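Local coordinates for probable glutamine-binding lipoprotein GlnH (GLNBP) (Mycobacterium tuberculosis H37Rv, PDB 6H2T), which binds glutamate and probably serves as a lipid-anchored receptor for aspartate that helps control glutamate metabolism through protein kinase G, at residues T122-C127 with Q234-G239; G77-I82 with I118-M123. All coordinates share one frame; numbering follows the deposited sequence.

Contact 1 of 2, residues T122-C127 with Q234-G239; sequences TMSITC and QPYGVG. With GLU (glutamic acid), chain B.
Thr122 lies over one face of the Tyr236 phenol, its CA 3.7 Å from the ring centroid and only 9° off the normal, a CH-pi contact. The two side chains run alongside each other, so that Thr122 CB and CG2 sit above the far end of the ring. With chi1 at 58°, Thr122 OG1 stands between the backbone N and the carbonyl carbon and turns to the bound glutamate, bonding its OE2 at 2.9 Å. Packing on the ring is close. Beside it the backbones are joined by a single beta bridge between Ser124 and Tyr236: Gly237 N donates to Met123 O at 2.9 Å, and Ile125 N to Pro235 O at 2.8 Å. The extended Ile125 side chain brings CD1 to 3.6 Å from Gly237 CA. Ser124 OG gives its proton to Gln234 OE1 at 2.7 Å, in the carbonyl plane on a lone pair. The same Ser124 OG accepts from the glutamate N at 2.9 Å. Gln234 OE1 is also bonded by Thr172 and Tyr236 OH by Asp210, both of which bind the glutamate themselves, so the two side chains are tied into the ligand's own shell. Toward Gly239 the fit is looser: Met123 SD comes no closer than 4.2 Å to Gly239 CA, and a water links Met123 N to Gly237 O. Because Gln234 OE1 takes the hydroxyl proton, the oxygen of Ser124 can join Thr122 O in receiving the ammonium, while Ser124 N binds the alpha-carboxylate, consistent with a site for the zwitterionic head of an amino acid.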
loop_
_atom_site.group_PDB
_atom_site.type_symbol
_atom_site.label_atom_id
_atom_site.label_comp_id
_atom_site.label_asym_id
_atom_site.label_seq_id
_atom_site.Cartn_x
_atom_site.Cartn_y
_atom_site.Cartn_z
ATOM N N THR A 122 -0.150 -2.024 -0.346
ATOM C CA THR A 122 -0.090 -0.616 -0.728
ATOM C C THR A 122 1.318 -0.043 -0.631
ATOM O O THR A 122 1.508 1.041 -0.075
ATOM C CB THR A 122 -1.067 0.222 0.122
ATOM O OG1 THR A 122 -0.771 0.089 1.528
ATOM C CG2 THR A 122 -2.509 -0.219 -0.132
ATOM N N MET A 123 2.309 -0.727 -1.195
ATOM C CA MET A 123 3.700 -0.423 -0.859
ATOM C C MET A 123 4.270 0.605 -1.827
ATOM O O MET A 123 4.639 0.280 -2.960
ATOM C CB MET A 123 4.543 -1.692 -0.847
ATOM C CG MET A 123 5.867 -1.460 -0.152
ATOM S SD MET A 123 6.715 -3.010 0.152
ATOM C CE MET A 123 8.187 -2.425 0.988
ATOM N N SER A 124 4.389 1.848 -1.360
ATOM C CA SER A 124 4.969 2.902 -2.185
ATOM C C SER A 124 6.417 2.592 -2.551
ATOM O O SER A 124 7.228 2.206 -1.699
ATOM C CB SER A 124 4.883 4.241 -1.459
ATOM O OG SER A 124 3.520 4.621 -1.371
ATOM N N ILE A 125 6.736 2.772 -3.831
ATOM C CA ILE A 125 8.095 2.588 -4.335
ATOM C C ILE A 125 8.882 3.865 -4.065
ATOM O O ILE A 125 8.525 4.937 -4.562
ATOM C CB ILE A 125 8.087 2.278 -5.838
ATOM C CG1 ILE A 125 7.230 1.043 -6.132
ATOM C CG2 ILE A 125 9.525 2.124 -6.358
ATOM C CD1 ILE A 125 6.781 0.949 -7.588
ATOM N N THR A 126 9.957 3.759 -3.286
ATOM C CA THR A 126 10.778 4.919 -2.964
ATOM C C THR A 126 12.251 4.576 -3.136
ATOM O O THR A 126 12.653 3.411 -3.087
ATOM C CB THR A 126 10.566 5.429 -1.521
ATOM O OG1 THR A 126 11.130 4.490 -0.593
ATOM C CG2 THR A 126 9.077 5.638 -1.214
ATOM N N CYS A 127 13.058 5.624 -3.324
ATOM C CA CYS A 127 14.500 5.447 -3.448
ATOM C C CYS A 127 15.105 4.851 -2.186
ATOM O O CYS A 127 15.990 3.989 -2.263
ATOM C CB CYS A 127 15.146 6.787 -3.765
ATOM S SG CYS A 127 14.775 7.272 -5.440
ATOM N N GLN A 234 2.187 8.400 -4.384
ATOM C CA GLN A 234 2.372 7.070 -3.804
ATOM C C GLN A 234 2.229 6.014 -4.888
ATOM O O GLN A 234 1.135 5.459 -5.095
ATOM C CB GLN A 234 1.370 6.810 -2.678
ATOM C CG GLN A 234 1.243 7.935 -1.675
ATOM C CD GLN A 234 2.468 8.096 -0.783
ATOM O OE1 GLN A 234 3.183 7.131 -0.469
ATOM N NE2 GLN A 234 2.702 9.316 -0.351
ATOM N N PRO A 235 3.310 5.689 -5.588
ATOM C CA PRO A 235 3.216 4.662 -6.631
ATOM C C PRO A 235 3.430 3.270 -6.059
ATOM O O PRO A 235 4.527 2.954 -5.582
ATOM C CB PRO A 235 4.326 5.060 -7.613
ATOM C CG PRO A 235 5.379 5.726 -6.729
ATOM C CD PRO A 235 4.648 6.308 -5.523
ATOM N N TYR A 236 2.392 2.431 -6.109
ATOM C CA TYR A 236 2.438 1.117 -5.471
ATOM C C TYR A 236 3.230 0.136 -6.316
ATOM O O TYR A 236 2.992 0.009 -7.523
ATOM C CB TYR A 236 1.041 0.534 -5.288
ATOM C CG TYR A 236 0.156 1.233 -4.290
ATOM C CD1 TYR A 236 0.613 2.316 -3.539
ATOM C CD2 TYR A 236 -1.144 0.803 -4.102
ATOM C CE1 TYR A 236 -0.228 2.955 -2.627
ATOM C CE2 TYR A 236 -1.977 1.425 -3.194
ATOM C CZ TYR A 236 -1.516 2.489 -2.464
ATOM O OH TYR A 236 -2.361 3.088 -1.560
ATOM N N GLY A 237 4.108 -0.622 -5.666
ATOM C CA GLY A 237 4.786 -1.716 -6.323
ATOM C C GLY A 237 4.635 -2.977 -5.496
ATOM O O GLY A 237 4.356 -2.932 -4.301
ATOM N N VAL A 238 4.788 -4.113 -6.164
ATOM C CA VAL A 238 4.933 -5.383 -5.453
ATOM C C VAL A 238 6.350 -5.444 -4.900
ATOM O O VAL A 238 7.324 -5.310 -5.649
ATOM C CB VAL A 238 4.646 -6.568 -6.386
ATOM C CG1 VAL A 238 4.876 -7.888 -5.658
ATOM C CG2 VAL A 238 3.212 -6.483 -6.931
ATOM N N GLY A 239 6.469 -5.633 -3.587
ATOM C CA GLY A 239 7.784 -5.673 -2.949
ATOM C C GLY A 239 8.363 -7.071 -3.032
ATOM O O GLY A 239 7.668 -8.066 -2.829
HETATM N N GLU B . 1.610 3.683 0.638
HETATM C CA GLU B . 2.321 4.337 1.746
HETATM C C GLU B . 3.509 3.489 2.195
HETATM O O GLU B . 4.008 3.593 3.322
HETATM C CB GLU B . 1.371 4.607 2.933
HETATM C CG GLU B . 0.265 3.575 3.144
HETATM C CD GLU B . 0.789 2.209 3.554
HETATM O OE1 GLU B . 0.501 1.752 4.692
HETATM O OE2 GLU B . 1.458 1.571 2.720
HETATM O OXT GLU B . 3.985 2.674 1.397
HETATM O O HOH W 1 2.209 -3.284 -2.551
#

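Contact 2 of 2, residues G77-I82 with I118-M123; sequences GFDVDI and IVVKTM. With GLU (glutamic acid), chain B.
Asp79, near the start of helix 78-91, reaches across to the chain that leaves strand 118-119 and meets it from Val120 to Thr122. Ile118 and Val119 keep their backbones in the central sheet, where Ile118 and Val120 pair with Gly57. At Val120 the chain comes up against the helix. Its CG1, anti to the backbone N (chi1 -166°), lies 3.4 Å from Asp79 O and 3.6 Å from Asp79 OD1, beside the carboxylate stem. The same methyl packs 4.0 Å from Ile82 CG2, one helical turn further on, with the two side chains crossing at about a right angle. Val120 O, 3.5 Å from Asp79 CB, is buried here without a polar partner. Lys121 contributes mainly backbone: its CA passes 3.4 Å from Asp79 OD2, while its CB points away from the helix and NZ makes a weak, long ion pair with Asp59. Its carbonyl is taken by Arg107, a glutamate-binding residue. Thr122 completes the contact, its N donating to Asp79 OD2 at 2.8 Å. That amide approaches on the syn side, 30° out of the carboxylate plane, with an N-H...O angle of 155°. Thr122 CG2 rests 3.4 Å from the same oxygen. Tyr139 binds Asp79 OD1, so both carboxylate oxygens are engaged and the rotation of the group is probably fixed. A helix-borne aspartate thus holds the amide of a ligand-binding threonine by a hydrogen bond, which probably helps to position it within the periplasmic-binding-protein type II fold of the family 3 solute-binding proteins.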
loop_
_atom_site.group_PDB
_atom_site.type_symbol
_atom_site.label_atom_id
_atom_site.label_comp_id
_atom_site.label_asym_id
_atom_site.label_seq_id
_atom_site.Cartn_x
_atom_site.Cartn_y
_atom_site.Cartn_z
ATOM N N GLY A 77 -9.749 -8.022 -1.179
ATOM C CA GLY A 77 -9.377 -6.660 -1.513
ATOM C C GLY A 77 -8.518 -6.590 -2.768
ATOM O O GLY A 77 -8.059 -7.594 -3.309
ATOM N N PHE A 78 -8.283 -5.346 -3.199
ATOM C CA PHE A 78 -7.545 -5.093 -4.440
ATOM C C PHE A 78 -6.138 -5.690 -4.392
ATOM O O PHE A 78 -5.692 -6.313 -5.363
ATOM C CB PHE A 78 -7.501 -3.582 -4.699
ATOM C CG PHE A 78 -6.874 -3.186 -6.016
ATOM C CD1 PHE A 78 -7.649 -3.076 -7.165
ATOM C CD2 PHE A 78 -5.512 -2.868 -6.084
ATOM C CE1 PHE A 78 -7.078 -2.687 -8.377
ATOM C CE2 PHE A 78 -4.938 -2.466 -7.291
ATOM C CZ PHE A 78 -5.715 -2.378 -8.427
ATOM N N ASP A 79 -5.415 -5.497 -3.279
ATOM C CA ASP A 79 -4.062 -6.054 -3.168
ATOM C C ASP A 79 -4.092 -7.577 -3.143
ATOM O O ASP A 79 -3.218 -8.233 -3.725
ATOM C CB ASP A 79 -3.364 -5.523 -1.911
ATOM C CG ASP A 79 -2.729 -4.151 -2.110
ATOM O OD1 ASP A 79 -2.500 -3.731 -3.277
ATOM O OD2 ASP A 79 -2.428 -3.496 -1.078
ATOM N N VAL A 80 -5.092 -8.157 -2.470
ATOM C CA VAL A 80 -5.253 -9.607 -2.470
ATOM C C VAL A 80 -5.444 -10.113 -3.892
ATOM O O VAL A 80 -4.855 -11.120 -4.290
ATOM C CB VAL A 80 -6.433 -10.010 -1.566
ATOM C CG1 VAL A 80 -6.650 -11.534 -1.607
ATOM C CG2 VAL A 80 -6.182 -9.527 -0.138
ATOM N N ASP A 81 -6.248 -9.407 -4.686
ATOM C CA ASP A 81 -6.516 -9.864 -6.045
ATOM C C ASP A 81 -5.307 -9.669 -6.951
ATOM O O ASP A 81 -5.069 -10.491 -7.842
ATOM C CB ASP A 81 -7.747 -9.148 -6.607
ATOM C CG ASP A 81 -9.046 -9.661 -5.989
ATOM O OD1 ASP A 81 -9.021 -10.756 -5.387
ATOM O OD2 ASP A 81 -10.085 -8.980 -6.114
ATOM N N ILE A 82 -4.541 -8.587 -6.758
ATOM C CA ILE A 82 -3.289 -8.421 -7.506
ATOM C C ILE A 82 -2.355 -9.597 -7.237
ATOM O O ILE A 82 -1.800 -10.204 -8.161
ATOM C CB ILE A 82 -2.621 -7.079 -7.146
ATOM C CG1 ILE A 82 -3.462 -5.910 -7.679
ATOM C CG2 ILE A 82 -1.159 -7.025 -7.669
ATOM C CD1 ILE A 82 -3.331 -5.682 -9.181
ATOM N N ILE A 118 6.454 -12.235 -1.893
ATOM C CA ILE A 118 6.117 -10.890 -2.340
ATOM C C ILE A 118 5.319 -10.217 -1.238
ATOM O O ILE A 118 4.649 -10.878 -0.440
ATOM C CB ILE A 118 5.296 -10.860 -3.662
ATOM C CG1 ILE A 118 3.911 -11.506 -3.492
ATOM C CG2 ILE A 118 6.049 -11.535 -4.817
ATOM C CD1 ILE A 118 3.061 -11.411 -4.755
ATOM N N VAL A 119 5.424 -8.892 -1.182
ATOM C CA VAL A 119 4.535 -8.045 -0.381
ATOM C C VAL A 119 3.623 -7.318 -1.352
ATOM O O VAL A 119 4.098 -6.668 -2.292
ATOM C CB VAL A 119 5.323 -7.049 0.485
ATOM C CG1 VAL A 119 4.379 -5.991 1.116
ATOM C CG2 VAL A 119 6.116 -7.777 1.563
ATOM N N VAL A 120 2.312 -7.465 -1.168
ATOM C CA VAL A 120 1.334 -6.656 -1.881
ATOM C C VAL A 120 0.502 -5.995 -0.791
ATOM O O VAL A 120 -0.469 -6.566 -0.293
ATOM C CB VAL A 120 0.471 -7.467 -2.851
ATOM C CG1 VAL A 120 -0.274 -6.519 -3.800
ATOM C CG2 VAL A 120 1.343 -8.472 -3.660
ATOM N N LYS A 121 0.925 -4.797 -0.376
ATOM C CA LYS A 121 0.314 -4.114 0.762
ATOM C C LYS A 121 0.586 -2.619 0.600
ATOM O O LYS A 121 1.429 -2.054 1.308
ATOM C CB LYS A 121 0.855 -4.636 2.095
ATOM C CG LYS A 121 -0.007 -4.250 3.294
ATOM C CD LYS A 121 0.813 -4.207 4.581
ATOM C CE LYS A 121 -0.066 -3.845 5.765
ATOM N NZ LYS A 121 -0.672 -2.478 5.620
ATOM N N THR A 122 -0.150 -2.024 -0.346
ATOM C CA THR A 122 -0.090 -0.616 -0.728
ATOM C C THR A 122 1.318 -0.043 -0.631
ATOM O O THR A 122 1.508 1.041 -0.075
ATOM C CB THR A 122 -1.067 0.222 0.122
ATOM O OG1 THR A 122 -0.771 0.089 1.528
ATOM C CG2 THR A 122 -2.509 -0.219 -0.132
ATOM N N MET A 123 2.309 -0.727 -1.195
ATOM C CA MET A 123 3.700 -0.423 -0.859
ATOM C C MET A 123 4.270 0.605 -1.827
ATOM O O MET A 123 4.639 0.280 -2.960
ATOM C CB MET A 123 4.543 -1.692 -0.847
ATOM C CG MET A 123 5.867 -1.460 -0.152
ATOM S SD MET A 123 6.715 -3.010 0.152
ATOM C CE MET A 123 8.187 -2.425 0.988
HETATM N N GLU B . 1.610 3.683 0.638
HETATM C CA GLU B . 2.321 4.337 1.746
HETATM C C GLU B . 3.509 3.489 2.195
HETATM O O GLU B . 4.008 3.593 3.322
HETATM C CB GLU B . 1.371 4.607 2.933
HETATM C CG GLU B . 0.265 3.575 3.144
HETATM C CD GLU B . 0.789 2.209 3.554
HETATM O OE1 GLU B . 0.501 1.752 4.692
HETATM O OE2 GLU B . 1.458 1.571 2.720
HETATM O OXT GLU B . 3.985 2.674 1.397
#

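How the contacts relate
Both contacts are buried, and they follow one another along the chain through Thr122 and Met123, so a single loop is gripped by different partners. Contact 1 is the larger, burying 439 Å² against 206 Å², and combines backbone and side-chain hydrogen bonds with Tyr236 ring packing on strand 233-241, right beside the glutamate. Contact 2 sets helix 78-91 behind that loop, joining one charged side chain to aliphatic packing. The 118-119 and 233-241 strands are antiparallel neighbours in the same sheet, where Gly239 N probably bonds Val119 O and Val238 packs on Ile118. Both contacts reach the glutamate through Thr122. Contact 1 adds Ser124, whereas Asp79 in contact 2 holds the Thr122 amide from the second shell.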